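Local coordinates for periplasmic divalent cation tolerance protein (Synechococcus elongatus, PDB 6GDX) that may carry small molecules or signal with them as a trimeric PII-like protein, its role in heavy-metal tolerance being doubtful despite its name, at residues Q47-A52 with Q83-K88; Q51-A56 with Q98-S103; P66-Y71 with I77-E82. All blocks are in the same frame, centred on the assembly; numbering follows the deposited sequence.

Contact 1 of 3, residues Q47-A52 with Q83-K88; sequences QQLAQA and QQMSFK
Leu-49 and Ala-50 of the helix meet Met-85 and Phe-87 of the strand through apolar groups, and the shortest sound side-chain polar bond, Lys-88 NZ to Ser-86 OG at 3.0 Å, stays within the strand. That amine also reaches Ser-86 O weakly. Ser-86 and Lys-88 alternate along the strand with Met-85 and Phe-87, so their polar pairing takes place away from the helix. The helix and strand segments run almost parallel, 6° apart, with their axes 10.3 Å from each other at the closest. This is a helix laid on a sheet, as in the ferredoxin-like fold.

Met-85 does most of the bridging. Its chain is bent at chi3 (70°), which turns the methyl group to the helix backbone. Met-85 CE lies 3.8 Å from Ala-50 N and 4.0 Å from Ala-50 CB. One atom back, the sulfur touches the leucine: Met-85 SD to Leu-49 CD2 is 3.9 Å. The two side chains cross at about a right angle. Leu-49 CD2 also comes to the edge of the Phe-87 ring, near its plane, 4.2 Å from Phe-87 CZ.

Other elements close in on three of these side chains. Leu-97 of helix 91-104 packs on Phe-87, and Trp-100 and Leu-101 pack on Leu-49. Ala-50 also packs on Cys-70 of the second subunit. The contact therefore rests on shape and burial. It has no cross-segment polar pair to fix its register, so the spacing of helix and strand here probably depends on how the thioether, methyl groups and ring edge fit.

Contact 2 of 3, residues Q51-A56 with Q98-S103; sequences QAAVEA and QQWLQS
Trp-100 drives the far end of its indole against Ala-52 and Ala-53, and this is the tight part of the contact. With CG anti to the backbone N (chi1 179°), the side chain extends from its own helix to the neighbouring one. Ala-52 CB sits at the ring edge, in the ring plane, 3.7 Å from Trp-100 CZ2. Ala-53 meets the next ring atoms. Ala-53 CB is 3.7 Å from Trp-100 CH2, and Ala-53 N comes closer still, 3.5 Å from the same atom, at an oblique angle to the ring. The small alanines let the ring come this near to the helix backbone.

The surroundings are looser. Trp-100 itself is partly exposed. Glu-55 and Ala-56, at the end of helix 43-55, are exposed, as are Gln-102 and Ser-103 on the other helix. There Ser-103 turns back on its own helix. Ser-103 OG donates to Trp-100 O at 2.9 Å, and the same oxygen also accepts from Ser-103 N. The carbonyl of the tryptophan is thus held twice.

Leu-58 adds further packing to the indole. The contact joins helix 43-55 to helix 91-104, on the side of the four-stranded sheet that both helices cover.

Contact 3 of 3, residues P66-Y71 with I77-E82; sequences PIQSCY and IARETE
Ile-67 to Tyr-71 pair with Ala-78 to Glu-82 as the two arms of a beta hairpin, built from strands 61-73 and 76-90. The segments run antiparallel, their directions 155° apart.

Backbone bonds come first. Ile-67 with Glu-82, Ser-69 with Glu-80 and Tyr-71 with Ala-78 are hydrogen-bonded pairs, each with both bonds made. Ser-69 N to Glu-80 O is 2.8 Å, and so is Ala-78 N to Tyr-71 O. Between them lie the non-hydrogen-bonded pairs Gln-68 with Thr-81 and Cys-70 with Arg-79. Here CA-H groups lean on carbonyls, as Arg-79 CA does on Ser-69 O at 3.2 Å.

Several polar side chains gather on Glu-82. In one of its two modelled conformers, Ser-69 donates from OG to Glu-82 OE1 at 2.7 Å, from above the carboxylate plane. Thr-39 OG1 also bonds OE1. Tyr-107 OH bonds OE2, and a water donates to Glu-82 OE2 at 2.7 Å. The oxygen of this water lies 2.7 Å from Tyr-71 OH. A bound Bis-Tris molecule, probably from the crystallisation liquor, bonds Glu-82 OE2 weakly, which is consistent with a small-molecule pocket here. With an alanine in place of Glu-82, the hydroxyls of Ser-69, Thr-39 and Tyr-107 would probably lose their common carboxylate partner, and the bridging water its mate.

On the other face, Gln-68 bonds Glu-43 and Gln-47 of the third subunit. Residues 68 to 71 also pair with a strand of that chain, so the sheet runs on across the interface.

Apolar contacts close the account. Tyr-71 CG stands between backbone N and carbonyl carbon (chi1 52°), and this lays the ring over Ala-78 of the facing strand. Ala-78 CB lies over one face, offset toward the rim, 4.2 Å from Tyr-71 CE2.

Overall arrangement
The three contacts follow one ferredoxin-like chain from core to tip. Contacts 1 and 2 are close, with centres 9 Å apart. Both use helix 43-55, which faces strand 76-90 in contact 1 and helix 91-104 in contact 2. They touch where Phe-87 meets Ala-53. Contact 3 lies further out on the same sheet, its centre 18 Å from that of contact 1 and 23 Å from that of contact 2. Strand 76-90 links contacts 1 and 3. Along the chain, the hairpin of contact 3 comes between the two segments of each other contact. Contacts 1 and 2 border the second subunit. Contacts 2 and 3 reach the third, so all three lie close to subunit interfaces of the trimer.

Contact 1 of 3, residues Q47-A52 with Q83-K88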
ATOM      1  N   GLN B  47     -10.035  10.915 -10.514  1.00  9.73           N
ATOM      2  CA  GLN B  47     -10.992  11.686  -9.719  1.00 10.14           C
ATOM      3  C   GLN B  47     -12.435  11.310 -10.129  1.00 10.72           C
ATOM      4  O   GLN B  47     -13.297  11.144  -9.288  1.00 11.32           O
ATOM      5  CB  GLN B  47     -10.744  13.185  -9.921  1.00 10.77           C
ATOM      6  CG  GLN B  47      -9.465  13.678  -9.310  1.00 10.80           C
ATOM      7  CD  GLN B  47      -9.122  15.089  -9.696  1.00 12.03           C
ATOM      8  OE1 GLN B  47      -9.532  15.577 -10.762  1.00 13.64           O
ATOM      9  NE2 GLN B  47      -8.360  15.771  -8.847  1.00 12.92           N
ATOM     10  N   GLN B  48     -12.668  11.181 -11.420  1.00 11.15           N
ATOM     11  CA  GLN B  48     -13.986  10.853 -11.911  1.00 12.03           C
ATOM     12  C   GLN B  48     -14.412   9.451 -11.512  1.00 11.81           C
ATOM     13  O   GLN B  48     -15.578   9.220 -11.106  1.00 12.53           O
ATOM     14  CB  GLN B  48     -14.038  11.061 -13.419  1.00 14.27           C
ATOM     15  CG  GLN B  48     -13.999  12.553 -13.777  1.00 17.99           C
ATOM     16  CD  GLN B  48     -14.090  12.852 -15.263  1.00 23.72           C
ATOM     17  OE1 GLN B  48     -14.248  11.951 -16.084  1.00 30.39           O
ATOM     18  NE2 GLN B  48     -14.006  14.137 -15.613  1.00 26.17           N
ATOM     19  N   LEU B  49     -13.497   8.495 -11.622  1.00 10.84           N
ATOM     20  CA  LEU B  49     -13.831   7.111 -11.283  1.00 10.78           C
ATOM     21  C   LEU B  49     -14.066   6.980  -9.787  1.00 10.02           C
ATOM     22  O   LEU B  49     -14.972   6.269  -9.362  1.00 11.31           O
ATOM     23  CB  LEU B  49     -12.720   6.187 -11.737  1.00 11.29           C
ATOM     24  CG  LEU B  49     -12.973   4.694 -11.723  1.00 12.80           C
ATOM     25  CD1 LEU B  49     -14.061   4.339 -12.717  1.00 14.41           C
ATOM     26  CD2 LEU B  49     -11.687   3.932 -12.033  1.00 13.25           C
ATOM     27  N   ALA B  50     -13.227   7.651  -8.996  1.00  9.86           N
ATOM     28  CA  ALA B  50     -13.382   7.599  -7.554  1.00 10.51           C
ATOM     29  C   ALA B  50     -14.737   8.157  -7.131  1.00 10.66           C
ATOM     30  O   ALA B  50     -15.449   7.557  -6.330  1.00 11.54           O
ATOM     31  CB  ALA B  50     -12.269   8.363  -6.892  1.00 10.78           C
ATOM     32  N   GLN B  51     -15.064   9.332  -7.653  1.00 10.91           N
ATOM     33  CA  GLN B  51     -16.337   9.961  -7.320  1.00 11.66           C
ATOM     34  C   GLN B  51     -17.503   9.055  -7.697  1.00 11.21           C
ATOM     35  O   GLN B  51     -18.460   8.896  -6.924  1.00 12.00           O
ATOM     36  CB  GLN B  51     -16.440  11.287  -8.063  1.00 14.35           C
ATOM     37  CG  GLN B  51     -17.757  12.012  -7.847  1.00 17.92           C
ATOM     38  CD  GLN B  51     -17.750  12.856  -6.608  1.00 23.17           C
ATOM     39  OE1 GLN B  51     -16.689  13.226  -6.093  1.00 28.79           O
ATOM     40  NE2 GLN B  51     -18.938  13.193  -6.122  1.00 29.23           N
ATOM     41  N   ALA B  52     -17.439   8.464  -8.877  1.00 11.56           N
ATOM     42  CA  ALA B  52     -18.521   7.630  -9.357  1.00 12.02           C
ATOM     43  C   ALA B  52     -18.697   6.389  -8.500  1.00 11.66           C
ATOM     44  O   ALA B  52     -19.831   5.921  -8.243  1.00 12.31           O
ATOM     45  CB  ALA B  52     -18.320   7.274 -10.828  1.00 13.08           C
ATOM     46  N   GLN B  83      -2.042   6.898 -12.035  1.00  9.34           N
ATOM     47  CA  GLN B  83      -2.592   7.201 -10.722  1.00  9.11           C
ATOM     48  C   GLN B  83      -2.919   5.871 -10.083  1.00  9.01           C
ATOM     49  O   GLN B  83      -3.721   5.094 -10.631  1.00  9.95           O
ATOM     50  CB  GLN B  83      -3.870   8.015 -10.840  1.00 10.01           C
ATOM     51  CG  GLN B  83      -3.651   9.350 -11.560  1.00 11.80           C
ATOM     52  CD  GLN B  83      -2.934  10.376 -10.713  1.00 14.11           C
ATOM     53  OE1 GLN B  83      -3.206  10.517  -9.528  1.00 17.96           O
ATOM     54  NE2 GLN B  83      -2.034  11.117 -11.316  1.00 15.29           N
ATOM     55  N   GLN B  84      -2.338   5.592  -8.925  1.00  8.55           N
ATOM     56  CA  GLN B  84      -2.712   4.438  -8.133  1.00  8.54           C
ATOM     57  C   GLN B  84      -3.979   4.769  -7.364  1.00  8.62           C
ATOM     58  O   GLN B  84      -4.038   5.779  -6.650  1.00 10.11           O
ATOM     59  CB  GLN B  84      -1.593   4.084  -7.146  1.00  9.57           C
ATOM     60  CG  GLN B  84      -1.870   2.878  -6.264  1.00 10.70           C
ATOM     61  CD  GLN B  84      -1.808   1.611  -7.064  1.00 12.00           C
ATOM     62  OE1 GLN B  84      -0.755   1.300  -7.624  1.00 13.59           O
ATOM     63  NE2 GLN B  84      -2.917   0.888  -7.177  1.00 13.93           N
ATOM     64  N   MET B  85      -4.948   3.888  -7.433  1.00  8.38           N
ATOM     65  CA  MET B  85      -6.197   4.016  -6.712  1.00  8.79           C
ATOM     66  C   MET B  85      -6.362   2.894  -5.712  1.00  8.46           C
ATOM     67  O   MET B  85      -5.981   1.746  -5.998  1.00 10.18           O
ATOM     68  CB  MET B  85      -7.358   4.014  -7.697  1.00  9.50           C
ATOM     69  CG  MET B  85      -7.214   5.057  -8.775  1.00 10.72           C
ATOM     70  SD  MET B  85      -8.656   5.155  -9.886  1.00 11.13           S
ATOM     71  CE  MET B  85      -9.848   5.841  -8.752  1.00 10.48           C
ATOM     72  N   SER B  86      -6.883   3.224  -4.546  1.00  7.74           N
ATOM     73  CA  SER B  86      -7.185   2.259  -3.502  1.00  8.39           C
ATOM     74  C   SER B  86      -8.617   2.474  -3.057  1.00  8.22           C
ATOM     75  O   SER B  86      -8.945   3.518  -2.473  1.00  9.08           O
ATOM     76  CB  SER B  86      -6.229   2.436  -2.338  1.00  9.89           C
ATOM     77  OG  SER B  86      -6.612   1.655  -1.244  1.00 13.13           O
ATOM     78  N   PHE B  87      -9.455   1.511  -3.348  1.00  7.80           N
ATOM     79  CA  PHE B  87     -10.881   1.541  -3.037  1.00  8.45           C
ATOM     80  C   PHE B  87     -11.098   0.765  -1.742  1.00  8.56           C
ATOM     81  O   PHE B  87     -10.786  -0.435  -1.648  1.00  9.61           O
ATOM     82  CB  PHE B  87     -11.713   0.862  -4.133  1.00  9.31           C
ATOM     83  CG  PHE B  87     -11.718   1.568  -5.470  1.00  9.40           C
ATOM     84  CD1 PHE B  87     -10.615   1.535  -6.319  1.00  9.86           C
ATOM     85  CD2 PHE B  87     -12.844   2.233  -5.906  1.00 10.35           C
ATOM     86  CE1 PHE B  87     -10.637   2.184  -7.534  1.00 10.16           C
ATOM     87  CE2 PHE B  87     -12.875   2.872  -7.136  1.00 11.54           C
ATOM     88  CZ  PHE B  87     -11.783   2.821  -7.969  1.00 10.71           C
ATOM     89  N   LYS B  88     -11.661   1.434  -0.741  1.00  8.36           N
ATOM     90  CA  LYS B  88     -11.987   0.810   0.550  1.00  9.06           C
ATOM     91  C   LYS B  88     -13.423   0.348   0.497  1.00  8.87           C
ATOM     92  O   LYS B  88     -14.359   1.175   0.330  1.00 10.27           O
ATOM     93  CB  LYS B  88     -11.867   1.816   1.687  1.00 10.74           C
ATOM     94  CG  LYS B  88     -10.504   2.119   2.167  1.00 13.61           C
ATOM     95  CD  LYS B  88      -9.643   2.718   1.108  1.00 14.61           C
ATOM     96  CE  LYS B  88      -8.442   3.377   1.729  1.00 16.74           C
ATOM     97  NZ  LYS B  88      -7.494   3.796   0.675  1.00 17.80           N
TER

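Contact 2 of 3, residues Q51-A56 with Q98-S103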
ATOM      1  N   GLN B  51     -15.064   9.332  -7.653  1.00 10.91           N
ATOM      2  CA  GLN B  51     -16.337   9.961  -7.320  1.00 11.66           C
ATOM      3  C   GLN B  51     -17.503   9.055  -7.697  1.00 11.21           C
ATOM      4  O   GLN B  51     -18.460   8.896  -6.924  1.00 12.00           O
ATOM      5  CB  GLN B  51     -16.440  11.287  -8.063  1.00 14.35           C
ATOM      6  CG  GLN B  51     -17.757  12.012  -7.847  1.00 17.92           C
ATOM      7  CD  GLN B  51     -17.750  12.856  -6.608  1.00 23.17           C
ATOM      8  OE1 GLN B  51     -16.689  13.226  -6.093  1.00 28.79           O
ATOM      9  NE2 GLN B  51     -18.938  13.193  -6.122  1.00 29.23           N
ATOM     10  N   ALA B  52     -17.439   8.464  -8.877  1.00 11.56           N
ATOM     11  CA  ALA B  52     -18.521   7.630  -9.357  1.00 12.02           C
ATOM     12  C   ALA B  52     -18.697   6.389  -8.500  1.00 11.66           C
ATOM     13  O   ALA B  52     -19.831   5.921  -8.243  1.00 12.31           O
ATOM     14  CB  ALA B  52     -18.320   7.274 -10.828  1.00 13.08           C
ATOM     15  N   ALA B  53     -17.599   5.795  -8.032  1.00 11.03           N
ATOM     16  CA  ALA B  53     -17.702   4.584  -7.206  1.00 10.62           C
ATOM     17  C   ALA B  53     -18.317   4.888  -5.849  1.00 10.29           C
ATOM     18  O   ALA B  53     -19.113   4.089  -5.334  1.00 11.25           O
ATOM     19  CB  ALA B  53     -16.318   3.974  -7.032  1.00 10.90           C
ATOM     20  N   VAL B  54     -17.940   6.014  -5.248  1.00  9.86           N
ATOM     21  CA  VAL B  54     -18.516   6.417  -3.976  1.00 10.90           C
ATOM     22  C   VAL B  54     -20.005   6.755  -4.157  1.00 11.04           C
ATOM     23  O   VAL B  54     -20.832   6.354  -3.341  1.00 11.54           O
ATOM     24  CB  VAL B  54     -17.727   7.561  -3.348  1.00 11.08           C
ATOM     25  CG1 VAL B  54     -18.390   7.974  -2.037  1.00 12.85           C
ATOM     26  CG2 VAL B  54     -16.296   7.124  -3.058  1.00 11.04           C
ATOM     27  N   GLU B  55     -20.327   7.430  -5.242  1.00 11.31           N
ATOM     28  CA  GLU B  55     -21.704   7.833  -5.518  1.00 12.68           C
ATOM     29  C   GLU B  55     -22.616   6.623  -5.658  1.00 13.30           C
ATOM     30  O   GLU B  55     -23.798   6.685  -5.265  1.00 14.94           O
ATOM     31  CB  GLU B  55     -21.747   8.707  -6.767  1.00 13.64           C
ATOM     32  CG  GLU B  55     -23.097   9.369  -7.028  1.00 18.05           C
ATOM     33  CD  GLU B  55     -22.943  10.864  -7.312  1.00 25.66           C
ATOM     34  OE1 GLU B  55     -22.680  11.650  -6.369  1.00 30.11           O
ATOM     35  OE2 GLU B  55     -23.048  11.239  -8.481  1.00 31.15           O
ATOM     36  N   ALA B  56     -22.108   5.544  -6.240  1.00 12.98           N
ATOM     37  CA  ALA B  56     -22.846   4.312  -6.435  1.00 14.29           C
ATOM     38  C   ALA B  56     -22.886   3.388  -5.226  1.00 13.34           C
ATOM     39  O   ALA B  56     -23.470   2.302  -5.304  1.00 13.74           O
ATOM     40  CB  ALA B  56     -22.262   3.582  -7.634  1.00 15.86           C
ATOM     41  N   GLN B  98     -15.901  -4.781  -8.642  1.00 12.73           N
ATOM     42  CA  GLN B  98     -15.073  -5.301  -9.753  0.50 14.01           C
ATOM     43  C   GLN B  98     -15.862  -5.342 -11.064  1.00 14.30           C
ATOM     44  O   GLN B  98     -15.338  -4.967 -12.124  1.00 15.60           O
ATOM     45  CB  GLN B  98     -14.489  -6.686  -9.403  0.50 16.05           C
ATOM     46  CG  GLN B  98     -13.870  -7.473 -10.562  0.50 17.84           C
ATOM     47  CD  GLN B  98     -12.839  -6.688 -11.342  0.50 19.74           C
ATOM     48  OE1 GLN B  98     -12.194  -5.779 -10.818  0.50 20.92           O
ATOM     49  NE2 GLN B  98     -12.667  -7.043 -12.606  0.50 21.55           N
ATOM     50  N   GLN B  99     -17.113  -5.780 -10.982  1.00 14.51           N
ATOM     51  CA  GLN B  99     -17.980  -5.849 -12.166  1.00 15.98           C
ATOM     52  C   GLN B  99     -18.225  -4.456 -12.735  1.00 15.46           C
ATOM     53  O   GLN B  99     -18.158  -4.248 -13.952  1.00 17.81           O
ATOM     54  CB  GLN B  99     -19.317  -6.497 -11.810  1.00 17.37           C
ATOM     55  N   TRP B 100     -18.455  -3.489 -11.852  1.00 13.92           N
ATOM     56  CA  TRP B 100     -18.661  -2.108 -12.257  1.00 13.89           C
ATOM     57  C   TRP B 100     -17.407  -1.545 -12.889  1.00 14.78           C
ATOM     58  O   TRP B 100     -17.473  -0.880 -13.931  1.00 15.75           O
ATOM     59  CB  TRP B 100     -19.097  -1.307 -11.041  1.00 14.17           C
ATOM     60  CG  TRP B 100     -19.352   0.113 -11.205  1.00 14.27           C
ATOM     61  CD1 TRP B 100     -20.537   0.717 -11.508  1.00 15.60           C
ATOM     62  CD2 TRP B 100     -18.414   1.145 -10.960  1.00 14.30           C
ATOM     63  NE1 TRP B 100     -20.371   2.070 -11.505  1.00 16.05           N
ATOM     64  CE2 TRP B 100     -19.072   2.353 -11.165  1.00 14.99           C
ATOM     65  CE3 TRP B 100     -17.055   1.159 -10.579  1.00 14.36           C
ATOM     66  CZ2 TRP B 100     -18.429   3.579 -11.006  1.00 16.16           C
ATOM     67  CZ3 TRP B 100     -16.425   2.361 -10.423  1.00 16.23           C
ATOM     68  CH2 TRP B 100     -17.096   3.558 -10.660  1.00 15.97           C
ATOM     69  N   LEU B 101     -16.244  -1.864 -12.324  1.00 15.04           N
ATOM     70  CA  LEU B 101     -14.972  -1.496 -12.977  1.00 15.98           C
ATOM     71  C   LEU B 101     -14.798  -2.090 -14.369  1.00 15.73           C
ATOM     72  O   LEU B 101     -14.229  -1.396 -15.260  1.00 17.78           O
ATOM     73  CB  LEU B 101     -13.793  -1.881 -12.090  1.00 16.80           C
ATOM     74  CG  LEU B 101     -13.696  -1.026 -10.846  1.00 16.30           C
ATOM     75  CD1 LEU B 101     -12.692  -1.643  -9.900  1.00 16.99           C
ATOM     76  CD2 LEU B 101     -13.270   0.391 -11.150  1.00 16.17           C
ATOM     77  N   GLN B 102     -15.341  -3.284 -14.626  1.00 18.19           N
ATOM     78  CA  GLN B 102     -15.286  -3.905 -15.958  1.00 21.23           C
ATOM     79  C   GLN B 102     -15.872  -2.950 -17.005  1.00 22.47           C
ATOM     80  O   GLN B 102     -15.363  -2.860 -18.127  1.00 29.34           O
ATOM     81  CB  GLN B 102     -16.031  -5.257 -16.002  1.00 22.85           C
ATOM     82  N   SER B 103     -16.908  -2.202 -16.625  1.00 20.11           N
ATOM     83  CA  SER B 103     -17.582  -1.272 -17.530  1.00 21.47           C
ATOM     84  C   SER B 103     -17.093   0.162 -17.471  1.00 19.82           C
ATOM     85  O   SER B 103     -17.176   0.862 -18.465  1.00 24.95           O
ATOM     86  CB  SER B 103     -19.104  -1.270 -17.277  1.00 26.10           C
ATOM     87  OG  SER B 103     -19.446  -0.728 -16.019  1.00 30.64           O
TER

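Contact 3 of 3, residues P66-Y71 with I77-E82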
ATOM      1  N   PRO B  66      -0.254   9.794  -7.320  1.00 10.72           N
ATOM      2  CA  PRO B  66       0.476   9.691  -8.599  1.00 10.15           C
ATOM      3  C   PRO B  66       1.666   8.748  -8.476  1.00  9.69           C
ATOM      4  O   PRO B  66       2.403   8.794  -7.483  1.00 11.55           O
ATOM      5  CB  PRO B  66       0.954  11.130  -8.834  1.00 12.12           C
ATOM      6  CG  PRO B  66       0.957  11.785  -7.517  1.00 16.85           C
ATOM      7  CD  PRO B  66      -0.093  11.117  -6.688  1.00 13.93           C
ATOM      8  N   ILE B  67       1.846   7.904  -9.484  1.00  8.75           N
ATOM      9  CA  ILE B  67       2.931   6.925  -9.523  1.00  8.93           C
ATOM     10  C   ILE B  67       3.546   6.940 -10.915  1.00  8.74           C
ATOM     11  O   ILE B  67       3.049   7.557 -11.863  1.00  9.30           O
ATOM     12  CB  ILE B  67       2.439   5.499  -9.178  1.00  9.23           C
ATOM     13  CG1 ILE B  67       1.464   4.969 -10.223  1.00  9.62           C
ATOM     14  CG2 ILE B  67       1.861   5.454  -7.771  1.00 10.45           C
ATOM     15  CD1 ILE B  67       1.219   3.478 -10.131  1.00 10.58           C
ATOM     16  N   GLN B  68       4.660   6.227 -11.020  1.00  8.62           N
ATOM     17  CA  GLN B  68       5.144   5.742 -12.297  1.00  9.49           C
ATOM     18  C   GLN B  68       5.034   4.230 -12.286  1.00  9.90           C
ATOM     19  O   GLN B  68       5.225   3.588 -11.231  1.00 10.72           O
ATOM     20  CB  GLN B  68       6.604   6.134 -12.504  1.00 11.38           C
ATOM     21  CG  GLN B  68       6.809   7.609 -12.645  1.00 13.64           C
ATOM     22  CD  GLN B  68       8.264   8.023 -12.566  1.00 17.45           C
ATOM     23  OE1 GLN B  68       9.167   7.258 -12.850  1.00 23.62           O
ATOM     24  NE2 GLN B  68       8.491   9.276 -12.216  1.00 21.52           N
ATOM     25  N   SER B  69       4.686   3.641 -13.423  1.00  9.54           N
ATOM     26  CA  SER B  69       4.575   2.187 -13.589  0.50 10.38           C
ATOM     27  C   SER B  69       5.482   1.732 -14.719  1.00 10.37           C
ATOM     28  O   SER B  69       5.428   2.302 -15.810  1.00 11.57           O
ATOM     29  CB  SER B  69       3.162   1.847 -13.979  0.50 11.43           C
ATOM     30  OG  SER B  69       2.309   2.182 -12.920  0.50 11.86           O
ATOM     31  N   CYS B  70       6.290   0.720 -14.428  1.00 10.28           N
ATOM     32  CA  CYS B  70       7.194   0.109 -15.382  0.80 10.28           C
ATOM     33  C   CYS B  70       6.749  -1.317 -15.681  1.00  9.72           C
ATOM     34  O   CYS B  70       6.508  -2.100 -14.747  1.00 10.23           O
ATOM     35  CB  CYS B  70       8.584   0.112 -14.778  0.80 11.02           C
ATOM     36  SG  CYS B  70       9.839  -0.581 -15.886  0.80 12.64           S
ATOM     37  N   TYR B  71       6.626  -1.646 -16.955  1.00  9.70           N
ATOM     38  CA  TYR B  71       6.122  -2.959 -17.383  1.00  9.58           C
ATOM     39  C   TYR B  71       6.510  -3.111 -18.838  1.00  9.39           C
ATOM     40  O   TYR B  71       6.848  -2.131 -19.509  1.00 10.27           O
ATOM     41  CB  TYR B  71       4.590  -3.070 -17.251  1.00 10.99           C
ATOM     42  CG  TYR B  71       3.801  -1.982 -17.898  1.00 11.36           C
ATOM     43  CD1 TYR B  71       3.523  -0.793 -17.212  1.00 12.70           C
ATOM     44  CD2 TYR B  71       3.363  -2.081 -19.208  1.00 13.40           C
ATOM     45  CE1 TYR B  71       2.835   0.234 -17.813  1.00 14.84           C
ATOM     46  CE2 TYR B  71       2.665  -1.045 -19.808  1.00 15.08           C
ATOM     47  CZ  TYR B  71       2.402   0.111 -19.113  1.00 15.61           C
ATOM     48  OH  TYR B  71       1.697   1.143 -19.715  1.00 19.60           O
ATOM     49  N   ILE B  77      10.192  -2.310 -22.859  1.00 12.81           N
ATOM     50  CA  ILE B  77       9.957  -1.799 -21.507  1.00 13.37           C
ATOM     51  C   ILE B  77       9.367  -0.407 -21.618  1.00 13.42           C
ATOM     52  O   ILE B  77       9.919   0.464 -22.295  1.00 16.61           O
ATOM     53  CB  ILE B  77      11.265  -1.703 -20.701  1.00 17.36           C
ATOM     54  CG1 ILE B  77      11.997  -3.015 -20.678  1.00 21.51           C
ATOM     55  CG2 ILE B  77      10.981  -1.200 -19.276  1.00 18.27           C
ATOM     56  CD1 ILE B  77      11.207  -4.056 -20.002  1.00 19.21           C
ATOM     57  N   ALA B  78       8.265  -0.181 -20.921  1.00 12.29           N
ATOM     58  CA  ALA B  78       7.593   1.112 -20.831  1.00 13.78           C
ATOM     59  C   ALA B  78       7.695   1.621 -19.410  1.00 11.84           C
ATOM     60  O   ALA B  78       7.738   0.837 -18.454  1.00 12.03           O
ATOM     61  CB  ALA B  78       6.125   0.971 -21.201  1.00 16.03           C
ATOM     62  N   ARG B  79       7.732   2.942 -19.255  1.00 11.64           N
ATOM     63  CA  ARG B  79       7.542   3.553 -17.937  1.00 12.38           C
ATOM     64  C   ARG B  79       6.599   4.715 -18.149  1.00 12.59           C
ATOM     65  O   ARG B  79       6.914   5.623 -18.930  1.00 14.71           O
ATOM     66  CB  ARG B  79       8.837   3.988 -17.271  1.00 15.29           C
ATOM     67  CG  ARG B  79       8.541   4.517 -15.860  1.00 17.73           C
ATOM     68  CD  ARG B  79       9.733   4.909 -15.038  1.00 20.50           C
ATOM     69  NE  ARG B  79      10.303   6.081 -15.663  1.00 23.48           N
ATOM     70  CZ  ARG B  79      11.403   6.108 -16.415  1.00 26.35           C
ATOM     71  NH1 ARG B  79      11.804   7.263 -16.943  1.00 31.32           N
ATOM     72  NH2 ARG B  79      12.125   5.016 -16.642  1.00 29.28           N
ATOM     73  N   GLU B  80       5.448   4.686 -17.496  1.00 11.52           N
ATOM     74  CA  GLU B  80       4.394   5.678 -17.743  1.00 12.43           C
ATOM     75  C   GLU B  80       3.925   6.231 -16.430  1.00 10.73           C
ATOM     76  O   GLU B  80       3.912   5.535 -15.399  1.00 11.35           O
ATOM     77  CB  GLU B  80       3.206   5.037 -18.457  1.00 15.86           C
ATOM     78  CG  GLU B  80       3.534   4.429 -19.827  1.00 20.03           C
ATOM     79  CD  GLU B  80       4.067   5.403 -20.873  1.00 26.62           C
ATOM     80  OE1 GLU B  80       3.890   6.641 -20.776  1.00 27.91           O
ATOM     81  OE2 GLU B  80       4.689   4.902 -21.839  1.00 32.42           O
ATOM     82  N   THR B  81       3.455   7.467 -16.460  1.00 10.41           N
ATOM     83  CA  THR B  81       2.779   8.025 -15.292  1.00 10.08           C
ATOM     84  C   THR B  81       1.392   7.466 -15.199  1.00 10.31           C
ATOM     85  O   THR B  81       0.686   7.298 -16.199  1.00 11.94           O
ATOM     86  CB  THR B  81       2.726   9.548 -15.369  1.00 12.67           C
ATOM     87  OG1 THR B  81       2.101   9.934 -16.584  1.00 15.17           O
ATOM     88  CG2 THR B  81       4.107  10.114 -15.267  1.00 14.47           C
ATOM     89  N   GLU B  82       0.997   7.154 -13.980  1.00  9.67           N
ATOM     90  CA  GLU B  82      -0.334   6.625 -13.688  1.00  9.55           C
ATOM     91  C   GLU B  82      -0.782   7.181 -12.354  1.00  9.21           C
ATOM     92  O   GLU B  82      -0.041   7.857 -11.634  1.00  9.94           O
ATOM     93  CB  GLU B  82      -0.351   5.098 -13.693  1.00 10.55           C
ATOM     94  CG  GLU B  82      -0.143   4.458 -15.045  1.00 12.12           C
ATOM     95  CD  GLU B  82      -0.483   2.979 -15.075  1.00 13.92           C
ATOM     96  OE1 GLU B  82      -0.158   2.302 -14.104  1.00 15.75           O
ATOM     97  OE2 GLU B  82      -1.073   2.507 -16.097  1.00 17.43           O
TER
HETATM   98  O   HOH W   1       0.369   2.987 -18.298  1.00 26.75           O